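Side-chain contacts in endo-beta-1,2-glucanase (Talaromyces funiculosus, PDB 6IMV), which hydrolyses internal linkages of beta-1,2-glucans, as a fungal endo-beta-1,2-glucanase that revealed a new glycoside hydrolase family: residues A[369-373]-A[374-378]; A[298-301]-A[302-306]; A[113-116]-A[117-121]; A[45-49]-A[50-54]; A[196-199]-A[200-204]. All coordinates share one frame; numbering follows the deposited sequence.

How the interactions relate
From the N terminus the contacts run in series, interaction 4, 3, 5, 2 and 1, none nested in or crossing another. Interaction 4 closes the turn between helix 30-41 and strand 51-52. Interaction 3 lies on helix 112-133 and meets interaction 4 through Ile119, which packs on His45 and Tyr51. Interaction 5 is one stretch of helix 186-210, a helix that packs on 112-133. Interaction 2 folds the loop after strand 290-296 beside the bound sugar, and interaction 1 shapes the glycan-bearing loop before strand 380-381. These two touch, Gln373 N lying 2.8 Å from Tyr299 O, while interactions 3 and 4 sit across the chain's centre.

Interaction 1 of 5, residues A[369-373]-A[374-378]. With NAG (2-acetamido-2-deoxy-beta-D-glucopyranose), chain H; NAG (2-acetamido-2-deoxy-beta-D-glucopyranose), chain C.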
# COMPACT_ATOMS: atom_id res chain seq x y z
N SER A 369 6.14 13.09 17.33
CA SER A 369 6.42 14.54 17.40
C SER A 369 6.00 15.27 16.11
O SER A 369 5.97 16.50 16.09
CB SER A 369 7.88 14.80 17.72
OG SER A 369 8.73 14.26 16.71
N ILE A 370 5.73 14.53 15.03
CA ILE A 370 5.33 15.12 13.75
C ILE A 370 4.01 14.48 13.29
O ILE A 370 3.78 14.32 12.09
CB ILE A 370 6.45 14.95 12.72
CG1 ILE A 370 6.96 13.51 12.64
CG2 ILE A 370 7.59 15.93 13.02
CD1 ILE A 370 7.98 13.26 11.56
N ALA A 371 3.17 14.11 14.26
CA ALA A 371 1.93 13.34 14.05
C ALA A 371 0.76 14.03 14.76
O ALA A 371 0.93 14.60 15.82
CB ALA A 371 2.11 11.93 14.56
N ASN A 372 -0.42 13.94 14.14
CA ASN A 372 -1.68 14.35 14.72
C ASN A 372 -1.96 13.53 15.99
O ASN A 372 -2.40 14.07 17.01
CB ASN A 372 -2.81 14.16 13.72
CG ASN A 372 -4.13 14.70 14.23
OD1 ASN A 372 -4.97 13.94 14.71
ND2 ASN A 372 -4.31 16.00 14.13
N GLN A 373 -1.70 12.22 15.90
CA GLN A 373 -1.97 11.27 16.97
C GLN A 373 -0.66 10.93 17.69
O GLN A 373 0.15 10.17 17.17
CB GLN A 373 -2.59 10.01 16.37
CG GLN A 373 -3.90 10.28 15.64
CD GLN A 373 -5.01 10.56 16.62
OE1 GLN A 373 -5.33 9.73 17.47
NE2 GLN A 373 -5.63 11.71 16.49
N THR A 374 -0.49 11.46 18.90
CA THR A 374 0.78 11.35 19.63
C THR A 374 0.80 10.14 20.57
O THR A 374 1.87 9.80 21.07
CB THR A 374 1.08 12.64 20.40
OG1 THR A 374 0.01 12.81 21.34
CG2 THR A 374 1.20 13.82 19.46
N ILE A 375 -0.34 9.50 20.82
CA ILE A 375 -0.36 8.27 21.62
C ILE A 375 -0.01 7.10 20.68
O ILE A 375 -0.83 6.70 19.86
CB ILE A 375 -1.71 8.04 22.32
CG1 ILE A 375 -2.07 9.21 23.25
CG2 ILE A 375 -1.70 6.71 23.07
CD1 ILE A 375 -3.51 9.21 23.73
N GLN A 376 1.20 6.55 20.84
CA GLN A 376 1.77 5.62 19.87
C GLN A 376 2.43 4.44 20.59
O GLN A 376 2.96 4.60 21.69
CB GLN A 376 2.77 6.33 18.96
CG GLN A 376 2.12 7.39 18.08
CD GLN A 376 2.89 7.69 16.81
OE1 GLN A 376 3.89 7.05 16.49
NE2 GLN A 376 2.44 8.71 16.09
N GLU A 377 2.35 3.27 19.96
CA GLU A 377 3.07 2.08 20.35
C GLU A 377 4.27 1.92 19.40
O GLU A 377 4.08 1.79 18.18
CB GLU A 377 2.16 0.84 20.30
CG GLU A 377 2.86 -0.42 20.79
CD GLU A 377 2.03 -1.68 20.84
OE1 GLU A 377 0.79 -1.57 20.88
OE2 GLU A 377 2.63 -2.79 20.84
N LEU A 378 5.48 1.92 19.98
CA LEU A 378 6.74 1.94 19.24
C LEU A 378 7.63 0.75 19.63
O LEU A 378 8.86 0.83 19.53
CB LEU A 378 7.44 3.26 19.55
CG LEU A 378 6.67 4.52 19.18
CD1 LEU A 378 7.46 5.77 19.56
CD2 LEU A 378 6.32 4.52 17.70
C1 NAG H . -5.52 16.65 14.55
C2 NAG H . -5.23 17.93 15.33
C3 NAG H . -6.56 18.63 15.59
C4 NAG H . -7.20 18.97 14.25
C5 NAG H . -7.54 17.64 13.56
C6 NAG H . -8.22 17.81 12.20
C7 NAG H . -3.27 17.85 16.82
C8 NAG H . -2.77 17.44 18.16
N2 NAG H . -4.57 17.65 16.59
O3 NAG H . -6.31 19.81 16.33
O4 NAG H . -8.32 19.84 14.43
O5 NAG H . -6.31 16.93 13.37
O6 NAG H . -7.50 18.78 11.42
O7 NAG H . -2.52 18.31 15.99
C1 NAG C . 1.34 -5.98 21.28
C2 NAG C . 0.23 -5.32 22.07
C3 NAG C . 0.81 -4.76 23.36
C4 NAG C . 1.43 -5.88 24.17
C5 NAG C . 2.41 -6.68 23.32
C6 NAG C . 2.84 -7.94 24.06
C7 NAG C . -1.45 -4.44 20.51
C8 NAG C . -2.01 -3.20 19.89
N2 NAG C . -0.40 -4.26 21.30
O3 NAG C . -0.21 -4.12 24.11
O4 NAG C . 2.14 -5.28 25.26
O5 NAG C . 1.85 -7.06 22.06
O6 NAG C . 3.84 -8.59 23.28
O7 NAG C . -1.94 -5.54 20.30
O HOH W 1 -3.23 9.91 19.84
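Gln376 turns its amide back on the chain and donates from NE2 to Gln373 O, at 2.9 Å and almost straight (173°). The acceptor lies in the plane of the amide, and the N-H arrives nearly along the C=O axis. The same nitrogen passes beside the methyl of Ala371, with CB 3.6 Å from NE2, and also donates to Trp300 O, while Gln376 OE1 takes a weak bond from Gly366 N. Without this amide, as with an alanine at Gln376, the carbonyls of Gln373 and Trp300 would probably lose their shared donor, and the turn would be freer to move. The methyl CG2 of Thr374 comes within 3.7 Å of Ala371 O across the bend, a van der Waals contact.

The Gln373 side chain goes the other way. Bent at chi2 (-73°), it sends NE2 to Asn372 OD1, 2.9 Å away and within its own amide plane. At the other end of that amide, a water gives a hydrogen to Gln373 OE1 and receives one from Ile375 N at 3.1 Å, so both polar ends are held. Asn372 is glycosylated: its ND2 is bonded covalently to C1 of NAG chain H, and the bond from Gln373 probably helps to orient this carboxamide. Farther along, Glu377 OE1 accepts from N2 of NAG chain C at 3.0 Å.

The whole bend belongs to the surface loop between strands 357-362 and 380-381. Its backbone pairs with Gly298 and Tyr299, and Ile370 packs against Val283 and Tyr285 of strand 282-287.

Interaction 2 of 5, residues A[298-301]-A[302-306]; sequences GYWF and SSHET. With GLC (alpha-D-glucopyranose), chain D.
Trp300 and His304 meet rim to rim: His304 CE1 lies in the plane of the indole, 3.7 Å from CZ3, and the two side chains cross obliquely. Tyr299 covers one indole face, with CD2 over its centre, and itself receives C6 of the bound glucose over a face, 3.6 Å from CG. Glu305 crosses Trp300 at about a right angle and spends its carboxylate on the backbone of the turn. OE2 takes Trp300 N on its syn side at 2.7 Å; OE1 takes Tyr299 N from above the carboxylate plane at 2.8 Å, and Phe301 N more weakly. Replacing Glu305 by an alanine would probably strand these amides without acceptors and let the Tyr299-Trp300 turn shift. His304 points CG between its own N and C (chi1 86°), which brings ND1 to Ser302 OG at 2.5 Å and NE2 to the sugar, where it donates to O4 at 3.0 Å. Glu250 and Asp247 also bind this glucose, consistent with a place in the substrate cleft. The loop lies between strand 290-296 and helix 318-337; Phe301 packs on that helix, and Ser303 and Thr306 reach Pro388 of helix 387-392.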
# COMPACT_ATOMS: atom_id res chain seq x y z
N GLY A 298 1.90 14.07 9.85
CA GLY A 298 1.28 12.78 9.61
C GLY A 298 0.07 12.55 10.51
O GLY A 298 -0.25 13.35 11.38
N TYR A 299 -0.62 11.43 10.27
CA TYR A 299 -1.65 11.00 11.20
C TYR A 299 -0.94 10.38 12.41
O TYR A 299 -1.01 10.93 13.53
CB TYR A 299 -2.67 10.09 10.51
CG TYR A 299 -3.93 9.91 11.30
CD1 TYR A 299 -4.79 10.97 11.53
CD2 TYR A 299 -4.25 8.69 11.88
CE1 TYR A 299 -5.95 10.83 12.28
CE2 TYR A 299 -5.40 8.52 12.62
CZ TYR A 299 -6.25 9.59 12.83
OH TYR A 299 -7.38 9.41 13.57
N TRP A 300 -0.21 9.28 12.17
CA TRP A 300 0.81 8.76 13.10
C TRP A 300 2.22 9.04 12.57
O TRP A 300 3.17 8.88 13.32
CB TRP A 300 0.63 7.25 13.31
CG TRP A 300 -0.71 6.88 13.86
CD1 TRP A 300 -1.17 7.10 15.12
CD2 TRP A 300 -1.76 6.21 13.15
NE1 TRP A 300 -2.45 6.64 15.23
CE2 TRP A 300 -2.83 6.06 14.05
CE3 TRP A 300 -1.90 5.72 11.84
CZ2 TRP A 300 -4.03 5.44 13.69
CZ3 TRP A 300 -3.08 5.11 11.48
CH2 TRP A 300 -4.13 4.99 12.39
N PHE A 301 2.33 9.40 11.29
CA PHE A 301 3.57 9.36 10.50
C PHE A 301 4.04 7.90 10.34
O PHE A 301 5.24 7.63 10.26
CB PHE A 301 4.66 10.26 11.08
CG PHE A 301 5.52 10.93 10.04
CD1 PHE A 301 5.12 12.14 9.48
CD2 PHE A 301 6.69 10.34 9.59
CE1 PHE A 301 5.89 12.76 8.50
CE2 PHE A 301 7.47 10.96 8.62
CZ PHE A 301 7.06 12.17 8.07
N SER A 302 3.08 6.97 10.31
CA SER A 302 3.27 5.64 9.77
C SER A 302 3.59 5.76 8.28
O SER A 302 2.96 6.57 7.57
CB SER A 302 2.03 4.80 9.98
OG SER A 302 2.07 3.63 9.18
N SER A 303 4.54 4.93 7.81
CA SER A 303 4.95 4.92 6.41
C SER A 303 3.74 4.73 5.48
O SER A 303 3.71 5.29 4.39
CB SER A 303 6.01 3.87 6.15
OG SER A 303 7.17 4.14 6.91
N HIS A 304 2.74 3.94 5.91
CA HIS A 304 1.61 3.57 5.04
C HIS A 304 0.85 4.82 4.58
O HIS A 304 0.24 4.79 3.52
CB HIS A 304 0.67 2.55 5.72
CG HIS A 304 -0.37 3.17 6.58
ND1 HIS A 304 -0.10 3.61 7.87
CD2 HIS A 304 -1.67 3.44 6.36
CE1 HIS A 304 -1.19 4.13 8.40
NE2 HIS A 304 -2.17 4.04 7.50
N GLU A 305 0.91 5.91 5.36
CA GLU A 305 0.16 7.15 5.08
C GLU A 305 0.61 7.79 3.75
O GLU A 305 -0.09 8.65 3.23
CB GLU A 305 0.32 8.14 6.23
CG GLU A 305 -0.29 7.65 7.53
CD GLU A 305 0.21 8.37 8.79
OE1 GLU A 305 0.73 9.50 8.67
OE2 GLU A 305 0.09 7.79 9.88
N THR A 306 1.77 7.37 3.22
CA THR A 306 2.41 7.94 2.03
C THR A 306 2.02 7.17 0.76
O THR A 306 2.45 7.53 -0.33
CB THR A 306 3.93 7.97 2.26
OG1 THR A 306 4.17 8.85 3.37
CG2 THR A 306 4.73 8.44 1.07
C1 GLC D . -7.78 5.60 9.08
C2 GLC D . -7.33 4.76 7.90
C3 GLC D . -5.83 4.86 7.71
C4 GLC D . -5.44 6.31 7.50
C5 GLC D . -5.93 7.14 8.70
C6 GLC D . -5.70 8.63 8.47
O1 GLC D . -7.22 4.97 10.25
O2 GLC D . -7.67 3.39 8.18
O3 GLC D . -5.39 4.10 6.59
O4 GLC D . -4.02 6.42 7.31
O5 GLC D . -7.33 6.93 8.91
O6 GLC D . -6.43 9.09 7.34

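Interaction 3 of 5, residues A[113-116]-A[117-121]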
# COMPACT_ATOMS: atom_id res chain seq x y z
N PRO A 113 3.78 -11.90 -18.05
CA PRO A 113 2.60 -11.20 -18.57
C PRO A 113 1.36 -12.09 -18.65
O PRO A 113 0.28 -11.65 -18.27
CB PRO A 113 3.04 -10.74 -19.97
CG PRO A 113 4.55 -10.65 -19.86
CD PRO A 113 4.93 -11.81 -18.96
N GLY A 114 1.52 -13.33 -19.12
CA GLY A 114 0.43 -14.30 -19.22
C GLY A 114 -0.15 -14.64 -17.85
O GLY A 114 -1.37 -14.78 -17.71
N ILE A 115 0.72 -14.78 -16.85
CA ILE A 115 0.28 -15.06 -15.48
C ILE A 115 -0.58 -13.89 -14.97
O ILE A 115 -1.70 -14.11 -14.48
CB ILE A 115 1.46 -15.38 -14.55
CG1 ILE A 115 2.16 -16.69 -14.93
CG2 ILE A 115 1.01 -15.40 -13.09
CD1 ILE A 115 3.55 -16.87 -14.33
N ALA A 116 -0.08 -12.66 -15.10
CA ALA A 116 -0.82 -11.47 -14.68
C ALA A 116 -2.18 -11.40 -15.40
O ALA A 116 -3.22 -11.17 -14.77
CB ALA A 116 -0.00 -10.23 -14.91
N ALA A 117 -2.17 -11.60 -16.73
CA ALA A 117 -3.38 -11.49 -17.55
C ALA A 117 -4.42 -12.53 -17.11
O ALA A 117 -5.59 -12.22 -16.94
CB ALA A 117 -3.04 -11.64 -19.02
N SER A 118 -3.96 -13.76 -16.90
CA SER A 118 -4.84 -14.86 -16.52
C SER A 118 -5.54 -14.58 -15.17
O SER A 118 -6.76 -14.76 -15.05
CB SER A 118 -4.08 -16.13 -16.48
OG SER A 118 -4.87 -17.15 -15.92
N ILE A 119 -4.77 -14.15 -14.17
CA ILE A 119 -5.32 -13.92 -12.84
C ILE A 119 -6.29 -12.73 -12.89
O ILE A 119 -7.35 -12.76 -12.27
CB ILE A 119 -4.20 -13.74 -11.78
CG1 ILE A 119 -3.38 -15.02 -11.61
CG2 ILE A 119 -4.80 -13.30 -10.46
CD1 ILE A 119 -2.04 -14.82 -10.92
N MET A 120 -5.93 -11.68 -13.64
CA MET A 120 -6.76 -10.48 -13.71
C MET A 120 -8.09 -10.77 -14.44
O MET A 120 -9.11 -10.15 -14.14
CB MET A 120 -6.03 -9.33 -14.40
CG MET A 120 -5.00 -8.66 -13.51
SD MET A 120 -5.78 -7.81 -12.11
CE MET A 120 -6.38 -6.31 -12.89
N ASP A 121 -8.07 -11.74 -15.36
CA ASP A 121 -9.27 -12.19 -16.05
C ASP A 121 -10.18 -12.91 -15.05
O ASP A 121 -11.35 -12.57 -14.92
CB ASP A 121 -8.91 -13.07 -17.24
CG ASP A 121 -10.12 -13.42 -18.09
OD1 ASP A 121 -11.12 -13.83 -17.52
OD2 ASP A 121 -10.06 -13.26 -19.32
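Ile115 and Ile119 carry nearly the same torsions, chi1 -66° and -65°, with CG1 opposite the carbonyl carbon and CG2 opposite the backbone N. Repeated one turn apart on an alpha-helix, this sets the two side chains next to each other, pointing the same way: CG2 of Ile115 meets CD1 of Ile119 at 3.8 Å. The extended CG1-CD1 arm of Ile119 also lies along the preceding turn, with CD1 3.6 Å from Ile115 O.

Beneath them runs an unbroken ladder of i to i+4 bonds. Ala117 N reaches Pro113 O at 2.9 Å, Ser118 N reaches Gly114 O, Ile119 N reaches Ile115 O and Met120 N reaches Ala116 O. Pro113 lacks an N-H, but it stands in the first turn of helix 112-133, where no carbonyl four residues back belongs to the helix. The methyl of Ala117 rests beside the acceptor of its own rung, CB 3.4 Å from Pro113 O. Met120 hugs the helix before leaving it: its CG is 3.3 Å from Ala116 O, and bends at chi2 and chi3 carry the thioether off to the side.

The helix is covered from two sides by other helices. Ala116, Ile119 and Met120 pack on Tyr90 of helix 80-94, Met120 touching Val87 as well. Ala117 rests on Phe188 and Leu191 of helix 186-210, and Met120 O accepts from Trp195 NE1. Ile119 also packs on His45 in the loop before strand 51-52, joining the helix to that segment.

Interaction 4 of 5, residues A[45-49]-A[50-54]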
# COMPACT_ATOMS: atom_id res chain seq x y z
N HIS A 45 3.59 -15.10 -3.68
CA HIS A 45 2.57 -15.18 -4.72
C HIS A 45 2.28 -16.64 -5.05
O HIS A 45 2.80 -17.17 -6.03
CB HIS A 45 3.00 -14.39 -5.97
CG HIS A 45 1.89 -14.23 -6.95
ND1 HIS A 45 1.65 -15.16 -7.94
CD2 HIS A 45 0.95 -13.28 -7.09
CE1 HIS A 45 0.62 -14.77 -8.66
NE2 HIS A 45 0.17 -13.62 -8.16
N GLN A 46 1.44 -17.27 -4.22
CA GLN A 46 1.01 -18.66 -4.39
C GLN A 46 -0.42 -18.80 -3.86
O GLN A 46 -0.83 -18.08 -2.94
CB GLN A 46 1.90 -19.63 -3.59
CG GLN A 46 3.36 -19.64 -4.01
CD GLN A 46 4.12 -20.74 -3.31
OE1 GLN A 46 3.82 -21.92 -3.50
NE2 GLN A 46 5.13 -20.38 -2.53
N ASN A 47 -1.16 -19.75 -4.45
CA ASN A 47 -2.48 -20.13 -3.99
C ASN A 47 -2.40 -20.53 -2.51
O ASN A 47 -1.44 -21.18 -2.08
CB ASN A 47 -3.05 -21.28 -4.82
CG ASN A 47 -4.46 -21.62 -4.41
OD1 ASN A 47 -5.32 -20.75 -4.41
ND2 ASN A 47 -4.71 -22.86 -4.02
N ASN A 48 -3.41 -20.11 -1.74
CA ASN A 48 -3.58 -20.42 -0.31
C ASN A 48 -2.56 -19.68 0.56
O ASN A 48 -2.59 -19.81 1.78
CB ASN A 48 -3.54 -21.92 -0.01
CG ASN A 48 -4.87 -22.61 -0.23
OD1 ASN A 48 -5.24 -22.91 -1.36
ND2 ASN A 48 -5.59 -22.87 0.84
N ILE A 49 -1.65 -18.90 -0.05
CA ILE A 49 -0.70 -18.10 0.70
C ILE A 49 -1.12 -16.63 0.65
O ILE A 49 -1.31 -16.01 1.70
CB ILE A 49 0.74 -18.30 0.18
CG1 ILE A 49 1.17 -19.77 0.19
CG2 ILE A 49 1.71 -17.42 0.96
CD1 ILE A 49 1.23 -20.40 1.55
N SER A 50 -1.24 -16.08 -0.57
CA SER A 50 -1.53 -14.65 -0.77
C SER A 50 -2.81 -14.44 -1.60
O SER A 50 -3.36 -13.34 -1.58
CB SER A 50 -0.38 -13.94 -1.43
OG SER A 50 -0.16 -14.43 -2.75
N TYR A 51 -3.26 -15.46 -2.35
CA TYR A 51 -4.47 -15.32 -3.13
C TYR A 51 -5.13 -16.68 -3.36
O TYR A 51 -4.56 -17.74 -3.09
CB TYR A 51 -4.18 -14.58 -4.44
CG TYR A 51 -3.48 -15.38 -5.51
CD1 TYR A 51 -2.13 -15.69 -5.42
CD2 TYR A 51 -4.17 -15.81 -6.63
CE1 TYR A 51 -1.49 -16.40 -6.41
CE2 TYR A 51 -3.55 -16.55 -7.62
CZ TYR A 51 -2.20 -16.85 -7.51
OH TYR A 51 -1.62 -17.56 -8.50
N ASN A 52 -6.37 -16.62 -3.82
CA ASN A 52 -7.17 -17.76 -4.22
C ASN A 52 -7.10 -17.86 -5.75
O ASN A 52 -7.65 -17.03 -6.42
CB ASN A 52 -8.60 -17.60 -3.69
CG ASN A 52 -9.52 -18.75 -4.00
OD1 ASN A 52 -9.28 -19.51 -4.95
ND2 ASN A 52 -10.60 -18.88 -3.23
N SER A 53 -6.41 -18.88 -6.27
CA SER A 53 -6.24 -19.03 -7.73
C SER A 53 -7.56 -19.39 -8.42
O SER A 53 -7.72 -19.19 -9.62
CB SER A 53 -5.17 -20.03 -8.04
OG SER A 53 -5.42 -21.23 -7.34
N GLY A 54 -8.53 -19.92 -7.65
CA GLY A 54 -9.83 -20.26 -8.18
C GLY A 54 -10.64 -19.05 -8.60
O GLY A 54 -11.36 -19.10 -9.60
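Gln46 O is gripped by two amides, Ser50 N and Ile49 N, each at 3.1 Å; the bond from Ser50 is nearly straight (174°). The Ile49 bond closes a type II beta-turn over Asn47 and Asn48, the latter with the positive phi such a turn needs. Asn48 N then donates to Tyr51 O at 3.0 Å. That carbonyl also meets a C-H of Asn47, whose CA is 3.3 Å from Tyr51 O, in the single bridge that pairs Asn47 with Tyr51.

Asn47 extends away from its backbone nitrogen (chi1 -176°), which carries OD1 over to the next bend. There it accepts from Ser53 N at 2.9 Å, the donor tilted well off the carboxamide plane. Asn52 makes an Asx turn just beyond, OD1 taking Gly54 N at 2.8 Å.

On the other flank the rings of His45 and Tyr51 overlap obliquely, planes 31° apart. Tyr51 CE1 sits over one face of the imidazole, 3.5 Å from His45 CE1. The histidine is fixed from outside as well, by a hydrogen bond between its NE2 and Tyr90 OH, and CD1 of Ile119, from helix 112-133, reaches Tyr51 OH. Ser50 OG binds Phe44 O, and Asn52 ND2 reaches Ser146 O.

The turn is thus held by backbone carbonyls and two asparagine oxygens, which between them take the amides of Asn48, Ile49, Ser50, Ser53 and Gly54, with no salt bridge across it. All these groups are neutral, so the shape of the turn probably depends little on charge, while the imidazole beside it is tied to Tyr90 OH.

Interaction 5 of 5, residues A[196-199]-A[200-204]. With NAG (2-acetamido-2-deoxy-beta-D-glucopyranose), chain F.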
# COMPACT_ATOMS: atom_id res chain seq x y z
N GLN A 196 -11.82 -1.63 -17.95
CA GLN A 196 -12.23 -0.23 -18.15
C GLN A 196 -13.73 -0.11 -17.85
O GLN A 196 -14.16 0.84 -17.19
CB GLN A 196 -11.84 0.25 -19.56
CG GLN A 196 -12.24 1.70 -19.86
CD GLN A 196 -11.27 2.74 -19.33
OE1 GLN A 196 -10.06 2.69 -19.57
NE2 GLN A 196 -11.80 3.73 -18.62
N THR A 197 -14.52 -1.08 -18.32
CA THR A 197 -15.97 -1.13 -18.07
C THR A 197 -16.25 -1.18 -16.56
O THR A 197 -17.12 -0.46 -16.07
CB THR A 197 -16.61 -2.30 -18.82
OG1 THR A 197 -16.35 -2.04 -20.20
CG2 THR A 197 -18.10 -2.43 -18.59
N TRP A 198 -15.54 -2.06 -15.84
CA TRP A 198 -15.71 -2.17 -14.39
C TRP A 198 -15.38 -0.82 -13.74
O TRP A 198 -16.16 -0.28 -12.96
CB TRP A 198 -14.85 -3.31 -13.80
CG TRP A 198 -14.91 -3.33 -12.30
CD1 TRP A 198 -15.85 -3.95 -11.52
CD2 TRP A 198 -14.03 -2.64 -11.40
NE1 TRP A 198 -15.63 -3.67 -10.20
CE2 TRP A 198 -14.51 -2.88 -10.09
CE3 TRP A 198 -12.90 -1.83 -11.56
CZ2 TRP A 198 -13.89 -2.36 -8.96
CZ3 TRP A 198 -12.28 -1.31 -10.44
CH2 TRP A 198 -12.77 -1.57 -9.16
N MET A 199 -14.22 -0.26 -14.10
CA MET A 199 -13.71 0.96 -13.51
C MET A 199 -14.66 2.13 -13.80
O MET A 199 -14.93 2.96 -12.92
CB MET A 199 -12.33 1.28 -14.08
CG MET A 199 -11.61 2.38 -13.37
SD MET A 199 -9.96 2.65 -14.06
CE MET A 199 -10.38 3.36 -15.65
N ASP A 200 -15.18 2.17 -15.03
CA ASP A 200 -16.05 3.26 -15.48
C ASP A 200 -17.37 3.23 -14.70
O ASP A 200 -17.96 4.28 -14.44
CB ASP A 200 -16.31 3.22 -16.99
CG ASP A 200 -15.13 3.68 -17.83
OD1 ASP A 200 -14.22 4.32 -17.27
OD2 ASP A 200 -15.13 3.40 -19.05
N TYR A 201 -17.84 2.04 -14.32
CA TYR A 201 -19.11 1.93 -13.61
C TYR A 201 -19.02 2.64 -12.25
O TYR A 201 -19.99 3.31 -11.83
CB TYR A 201 -19.53 0.46 -13.48
CG TYR A 201 -20.80 0.29 -12.68
CD1 TYR A 201 -22.01 0.79 -13.14
CD2 TYR A 201 -20.78 -0.32 -11.44
CE1 TYR A 201 -23.17 0.66 -12.41
CE2 TYR A 201 -21.94 -0.47 -10.70
CZ TYR A 201 -23.13 0.03 -11.18
OH TYR A 201 -24.26 -0.11 -10.43
N THR A 202 -17.87 2.53 -11.57
CA THR A 202 -17.69 3.19 -10.26
C THR A 202 -17.82 4.72 -10.38
O THR A 202 -18.19 5.39 -9.42
CB THR A 202 -16.34 2.86 -9.60
OG1 THR A 202 -15.28 3.46 -10.35
CG2 THR A 202 -16.13 1.37 -9.44
N LYS A 203 -17.47 5.28 -11.54
CA LYS A 203 -17.54 6.73 -11.78
C LYS A 203 -19.00 7.20 -11.64
O LYS A 203 -19.26 8.30 -11.10
CB LYS A 203 -16.98 7.10 -13.16
CG LYS A 203 -15.54 6.66 -13.43
CD LYS A 203 -15.06 7.07 -14.81
CE LYS A 203 -13.59 6.77 -15.04
NZ LYS A 203 -13.29 6.73 -16.48
N THR A 204 -19.94 6.36 -12.10
CA THR A 204 -21.37 6.68 -12.12
C THR A 204 -21.99 6.59 -10.71
O THR A 204 -23.01 7.22 -10.47
CB THR A 204 -22.13 5.79 -13.11
OG1 THR A 204 -22.26 4.47 -12.58
CG2 THR A 204 -21.48 5.74 -14.48
C1 NAG F . -23.18 -3.99 -11.64
C2 NAG F . -22.92 -3.82 -13.12
C3 NAG F . -23.91 -2.81 -13.69
C4 NAG F . -25.34 -3.21 -13.36
C5 NAG F . -25.45 -3.42 -11.87
C6 NAG F . -26.84 -3.82 -11.40
C7 NAG F . -20.70 -3.90 -14.13
C8 NAG F . -19.35 -3.23 -14.15
N2 NAG F . -21.57 -3.37 -13.30
O3 NAG F . -23.71 -2.73 -15.08
O4 NAG F . -26.25 -2.17 -13.76
O5 NAG F . -24.52 -4.44 -11.51
O6 NAG F . -26.92 -5.25 -11.47
O7 NAG F . -20.95 -4.84 -14.85
O HOH W 2 -10.76 6.59 -17.60
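Residues 196-204 follow alpha-helical torsions within helix 186-210, part of what is probably an (alpha/alpha)-barrel, with rungs such as Asp200 N to Gln196 O at 2.7 Å; from Thr202 N onward the bonds become weaker and shorter in span. One turn apart, Gln196 and Asp200 also join through their side chains. Gln196 starts out extended from its backbone nitrogen and bends at chi2 (82°), which lets NE2 reach Asp200 OD1 at 2.8 Å on the syn side, with the amide and carboxylate planes 46° apart. Lys203 NZ comes to the same oxygen from the opposite face, on the anti side, in a salt bridge of 2.7 Å. A water accepts from both nitrogens, 2.8 Å from Lys203 NZ, and ties the two donors together. The neighbouring charge of Lys203 would probably help to keep Asp200 ionised. Lys203 also has a cation-pi partner in Phe261, and Gln196 OE1 accepts from Lys454, so the cluster faces other helices as well as solvent.

On another flank Tyr201 lies under a glycan sugar: N2 of NAG chain F stands over a ring face, 3.7 Å from Tyr201 CD2. Trp198, which meets Tyr127 edge-to-face, loosely takes the methyl CG2 of Thr202 over one face. Thr202 holds its hydroxyl against the helix backbone, OG1 donating to Met199 O at 2.6 Å. The pattern recurs two residues on, where Thr204 OG1 donates to Tyr201 O at 2.7 Å, in the carbonyl plane and on a lone pair.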